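Local coordinates for uncharacterized protein (Clostridium leptum, PDB 4PW1) that is of unknown function and folds into a nine-stranded antiparallel beta sheet surrounded by alpha-helices, at residues K131-P145 with K169-C181. Residues are numbered along the deposited sequence; the frame is centred on the assembly and turned at random. Where two conformers were deposited one is given.
Sequences KLQEDWEKFLSDPLP and KTDNAFYMFFMRC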
# COMPACT_ATOMS: atom_id res chain seq x y z
N LYS B 131 -13.07 -15.92 12.89
CA LYS B 131 -13.07 -17.23 12.24
C LYS B 131 -11.66 -17.55 11.72
O LYS B 131 -11.14 -18.68 11.89
CB LYS B 131 -14.15 -17.27 11.14
CG LYS B 131 -14.31 -18.60 10.38
CD LYS B 131 -14.71 -19.80 11.27
CE LYS B 131 -15.13 -21.02 10.45
NZ LYS B 131 -14.23 -21.27 9.27
N LEU B 132 -11.03 -16.57 11.10
CA LEU B 132 -9.70 -16.73 10.53
C LEU B 132 -8.70 -17.11 11.58
O LEU B 132 -7.91 -18.05 11.40
CB LEU B 132 -9.32 -15.43 9.84
CG LEU B 132 -8.44 -15.44 8.62
CD1 LEU B 132 -8.78 -16.55 7.64
CD2 LEU B 132 -8.55 -14.07 7.98
N GLN B 133 -8.75 -16.44 12.73
CA GLN B 133 -7.88 -16.78 13.85
C GLN B 133 -8.08 -18.22 14.33
O GLN B 133 -7.12 -18.92 14.60
CB GLN B 133 -8.12 -15.80 15.01
CG GLN B 133 -7.22 -15.94 16.24
CD GLN B 133 -5.75 -15.60 15.95
OE1 GLN B 133 -5.43 -14.78 15.08
NE2 GLN B 133 -4.84 -16.24 16.68
N GLU B 134 -9.34 -18.62 14.44
CA GLU B 134 -9.71 -19.96 14.86
C GLU B 134 -9.21 -20.99 13.83
O GLU B 134 -8.64 -22.00 14.20
CB GLU B 134 -11.24 -20.08 15.06
CG GLU B 134 -11.78 -19.42 16.34
CD GLU B 134 -13.29 -19.15 16.33
OE1 GLU B 134 -14.00 -19.50 15.35
OE2 GLU B 134 -13.79 -18.58 17.32
N ASP B 135 -9.42 -20.71 12.55
CA ASP B 135 -8.98 -21.63 11.49
C ASP B 135 -7.45 -21.78 11.55
O ASP B 135 -6.91 -22.89 11.35
CB ASP B 135 -9.38 -21.11 10.09
CG ASP B 135 -10.85 -21.32 9.75
OD1 ASP B 135 -11.61 -21.84 10.56
OD2 ASP B 135 -11.25 -20.95 8.64
N TRP B 136 -6.77 -20.66 11.79
CA TRP B 136 -5.32 -20.62 11.83
C TRP B 136 -4.78 -21.47 12.97
O TRP B 136 -3.79 -22.19 12.80
CB TRP B 136 -4.79 -19.18 11.94
CG TRP B 136 -3.28 -19.07 11.85
CD1 TRP B 136 -2.50 -19.50 10.82
CD2 TRP B 136 -2.38 -18.45 12.79
NE1 TRP B 136 -1.19 -19.23 11.06
CE2 TRP B 136 -1.08 -18.59 12.27
CE3 TRP B 136 -2.55 -17.82 14.02
CZ2 TRP B 136 0.04 -18.11 12.92
CZ3 TRP B 136 -1.43 -17.34 14.68
CH2 TRP B 136 -0.14 -17.49 14.13
N GLU B 137 -5.40 -21.34 14.14
CA GLU B 137 -4.97 -22.10 15.31
C GLU B 137 -5.20 -23.58 15.08
O GLU B 137 -4.37 -24.39 15.47
CB GLU B 137 -5.66 -21.59 16.58
CG GLU B 137 -5.07 -20.26 17.00
CD GLU B 137 -5.85 -19.56 18.08
OE1 GLU B 137 -6.50 -20.23 18.91
OE2 GLU B 137 -5.83 -18.31 18.09
N LYS B 138 -6.31 -23.92 14.43
CA LYS B 138 -6.56 -25.32 14.10
C LYS B 138 -5.45 -25.82 13.14
O LYS B 138 -4.89 -26.88 13.33
CB LYS B 138 -7.95 -25.50 13.49
CG LYS B 138 -8.29 -26.94 13.10
CD LYS B 138 -8.05 -27.93 14.25
CE LYS B 138 -8.62 -29.31 13.96
NZ LYS B 138 -8.06 -29.88 12.70
N PHE B 139 -5.14 -25.02 12.12
CA PHE B 139 -4.05 -25.36 11.22
C PHE B 139 -2.73 -25.56 11.97
O PHE B 139 -2.04 -26.56 11.73
CB PHE B 139 -3.91 -24.32 10.10
CG PHE B 139 -2.66 -24.47 9.28
CD1 PHE B 139 -2.59 -25.39 8.25
CD2 PHE B 139 -1.55 -23.69 9.54
CE1 PHE B 139 -1.45 -25.54 7.49
CE2 PHE B 139 -0.41 -23.83 8.78
CZ PHE B 139 -0.35 -24.76 7.75
N LEU B 140 -2.39 -24.63 12.86
CA LEU B 140 -1.14 -24.78 13.61
C LEU B 140 -1.10 -26.07 14.43
O LEU B 140 -0.05 -26.69 14.54
CB LEU B 140 -0.88 -23.61 14.54
CG LEU B 140 -0.69 -22.23 13.93
CD1 LEU B 140 -0.56 -21.21 15.06
CD2 LEU B 140 0.50 -22.16 12.98
N SER B 141 -2.24 -26.48 14.98
CA SER B 141 -2.27 -27.73 15.74
C SER B 141 -2.25 -28.97 14.84
O SER B 141 -1.88 -30.04 15.29
CB SER B 141 -3.52 -27.80 16.65
OG SER B 141 -4.67 -28.12 15.85
N ASP B 142 -2.68 -28.84 13.58
CA ASP B 142 -2.75 -29.98 12.67
C ASP B 142 -2.49 -29.54 11.23
O ASP B 142 -3.43 -29.42 10.42
CB ASP B 142 -4.10 -30.66 12.82
CG ASP B 142 -4.18 -31.99 12.07
OD1 ASP B 142 -3.15 -32.48 11.54
OD2 ASP B 142 -5.29 -32.52 11.98
N PRO B 143 -1.23 -29.29 10.90
CA PRO B 143 -0.96 -28.63 9.62
C PRO B 143 -0.91 -29.57 8.43
O PRO B 143 -0.81 -29.09 7.31
CB PRO B 143 0.39 -27.95 9.85
CG PRO B 143 1.05 -28.77 10.89
CD PRO B 143 -0.03 -29.35 11.75
N LEU B 144 -0.94 -30.87 8.66
CA LEU B 144 -1.04 -31.89 7.60
C LEU B 144 -2.20 -32.84 7.91
O LEU B 144 -1.99 -34.01 8.19
CB LEU B 144 0.25 -32.70 7.52
CG LEU B 144 1.48 -31.93 7.05
CD1 LEU B 144 2.70 -32.83 7.08
CD2 LEU B 144 1.27 -31.38 5.64
N PRO B 145 -3.44 -32.35 7.89
CA PRO B 145 -4.53 -33.22 8.38
C PRO B 145 -4.80 -34.37 7.41
O PRO B 145 -4.48 -34.26 6.22
CB PRO B 145 -5.74 -32.27 8.39
CG PRO B 145 -5.44 -31.31 7.28
CD PRO B 145 -3.95 -31.10 7.29
N LYS B 169 -15.00 -31.62 3.19
CA LYS B 169 -14.70 -32.21 4.50
C LYS B 169 -14.47 -31.13 5.57
O LYS B 169 -14.43 -31.45 6.77
CB LYS B 169 -13.47 -33.14 4.42
N THR B 170 -14.34 -29.87 5.14
CA THR B 170 -13.84 -28.78 6.00
C THR B 170 -14.32 -27.39 5.57
O THR B 170 -14.44 -27.09 4.38
CB THR B 170 -12.28 -28.80 5.99
OG1 THR B 170 -11.76 -27.85 6.91
CG2 THR B 170 -11.74 -28.50 4.62
N ASP B 171 -14.59 -26.52 6.53
CA ASP B 171 -14.73 -25.11 6.20
C ASP B 171 -13.55 -24.29 6.74
O ASP B 171 -13.63 -23.05 6.81
CB ASP B 171 -16.08 -24.55 6.65
CG ASP B 171 -16.23 -24.53 8.13
OD1 ASP B 171 -15.21 -24.36 8.84
OD2 ASP B 171 -17.37 -24.68 8.60
N ASN B 172 -12.45 -24.97 7.09
CA ASN B 172 -11.20 -24.27 7.48
C ASN B 172 -10.58 -23.56 6.26
O ASN B 172 -10.23 -24.19 5.27
CB ASN B 172 -10.22 -25.27 8.11
CG ASN B 172 -8.95 -24.62 8.62
OD1 ASN B 172 -8.17 -24.08 7.85
ND2 ASN B 172 -8.75 -24.67 9.93
N ALA B 173 -10.46 -22.23 6.31
CA ALA B 173 -10.02 -21.49 5.14
C ALA B 173 -8.60 -21.90 4.67
O ALA B 173 -8.29 -21.88 3.45
CB ALA B 173 -10.07 -19.98 5.40
N PHE B 174 -7.74 -22.26 5.63
CA PHE B 174 -6.35 -22.60 5.33
C PHE B 174 -6.33 -23.95 4.65
O PHE B 174 -5.76 -24.07 3.60
CB PHE B 174 -5.45 -22.54 6.57
CG PHE B 174 -5.31 -21.15 7.13
CD1 PHE B 174 -4.38 -20.29 6.59
CD2 PHE B 174 -6.16 -20.69 8.13
CE1 PHE B 174 -4.25 -19.00 7.06
CE2 PHE B 174 -6.05 -19.39 8.60
CZ PHE B 174 -5.10 -18.53 8.05
N TYR B 175 -7.03 -24.94 5.24
CA TYR B 175 -7.11 -26.26 4.62
C TYR B 175 -7.67 -26.19 3.20
O TYR B 175 -7.16 -26.86 2.30
CB TYR B 175 -7.95 -27.22 5.46
CG TYR B 175 -7.41 -27.60 6.81
CD1 TYR B 175 -6.03 -27.53 7.09
CD2 TYR B 175 -8.25 -28.11 7.79
CE1 TYR B 175 -5.54 -27.92 8.33
CE2 TYR B 175 -7.77 -28.51 9.04
CZ TYR B 175 -6.41 -28.42 9.31
OH TYR B 175 -5.93 -28.79 10.56
N MSE B 176 -8.72 -25.39 3.00
CA MSE B 176 -9.37 -25.33 1.70
C MSE B 176 -8.44 -24.72 0.68
O MSE B 176 -8.33 -25.21 -0.48
CB MSE B 176 -10.64 -24.48 1.69
CG MSE B 176 -11.72 -25.19 2.49
SE MSE B 176 -13.40 -24.13 2.39
CE MSE B 176 -12.98 -22.25 2.94
N PHE B 177 -7.76 -23.65 1.08
CA PHE B 177 -6.86 -22.97 0.16
C PHE B 177 -5.66 -23.87 -0.19
O PHE B 177 -5.30 -24.01 -1.34
CB PHE B 177 -6.39 -21.66 0.73
CG PHE B 177 -5.39 -20.95 -0.15
CD1 PHE B 177 -5.79 -20.35 -1.33
CD2 PHE B 177 -4.05 -20.92 0.20
CE1 PHE B 177 -4.86 -19.73 -2.15
CE2 PHE B 177 -3.12 -20.29 -0.59
CZ PHE B 177 -3.54 -19.69 -1.77
N PHE B 178 -5.04 -24.50 0.80
CA PHE B 178 -3.90 -25.40 0.50
C PHE B 178 -4.29 -26.58 -0.37
O PHE B 178 -3.53 -26.99 -1.26
CB PHE B 178 -3.23 -25.88 1.79
CG PHE B 178 -2.58 -24.78 2.57
CD1 PHE B 178 -1.95 -23.75 1.93
CD2 PHE B 178 -2.65 -24.75 3.94
CE1 PHE B 178 -1.39 -22.70 2.64
CE2 PHE B 178 -2.05 -23.72 4.65
CZ PHE B 178 -1.42 -22.71 4.00
N MSE B 179 -5.48 -27.11 -0.14
CA MSE B 179 -5.96 -28.27 -0.93
C MSE B 179 -6.16 -27.83 -2.36
O MSE B 179 -5.81 -28.55 -3.29
CB MSE B 179 -7.29 -28.79 -0.42
CG MSE B 179 -7.14 -29.69 0.80
SE MSE B 179 -8.89 -29.99 1.69
CE MSE B 179 -9.93 -30.16 0.00
N ARG B 180 -6.73 -26.64 -2.57
CA ARG B 180 -6.87 -26.13 -3.95
C ARG B 180 -5.51 -25.93 -4.63
O ARG B 180 -5.31 -26.34 -5.81
CB ARG B 180 -7.68 -24.84 -4.01
CG ARG B 180 -9.16 -25.07 -3.73
CD ARG B 180 -9.86 -23.73 -3.61
NE ARG B 180 -11.30 -23.86 -3.41
CZ ARG B 180 -12.20 -24.08 -4.36
NH1 ARG B 180 -11.85 -24.23 -5.63
NH2 ARG B 180 -13.48 -24.19 -4.02
N CYS B 181 -4.55 -25.35 -3.91
CA CYS B 181 -3.19 -25.19 -4.46
C CYS B 181 -2.55 -26.52 -4.89
O CYS B 181 -1.99 -26.63 -5.99
CB CYS B 181 -2.28 -24.45 -3.47
SG CYS B 181 -2.71 -22.68 -3.23
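D135 and N172 join two helices beside the nine-stranded antiparallel sheet, the N-terminus of helix 173-190 butting against the flank of helix 122-141; segments 131-141 and 173-181 run at 66° in their N-to-C directions. N172 is the N-cap: its OD1 accepts from the backbone N of Y175 at 3.0 Å and more weakly from that of F174. With CG anti to the N172 backbone N (chi1 -176°), the amide reaches both ways, and its ND2 donates to D135 O (2.9 Å), a carbonyl already bonded within its own helix to F139 N. Carboxylate and amide lie stacked. A173 N donates to D135 OD2 at 2.8 Å, nearly straight at 173°, from above the carboxylate plane. D135 thus acts on the helix start from across the contact, alongside the N-cap, and the helix dipole would probably stabilise its negative charge.

K131 NZ spans both D135 oxygens on their syn sides and adds a weak bond, part of a salt bridge, to D171 OD1 at 3.3 Å, completing a three-residue salt-bridge network.

On the side facing the sheet, F174 is a knob held among L132, D135, W136 and F139. Its CE2 lies 3.6 Å from W136 CB, and the ring also meets F245 edge-to-face. Deeper along the second helix, F139 and F178 pack obliquely, CE1 of F139 3.4 Å from CE2 of F178.

Y175 closes the far end, its ring sandwiched between the N172 amide and P145, whose CG makes a CH-pi contact 3.7 Å from the ring centroid. At its tip, OH receives a weak bond from K138 NZ and donates to D142 O across 2.6 Å, just past the helix end.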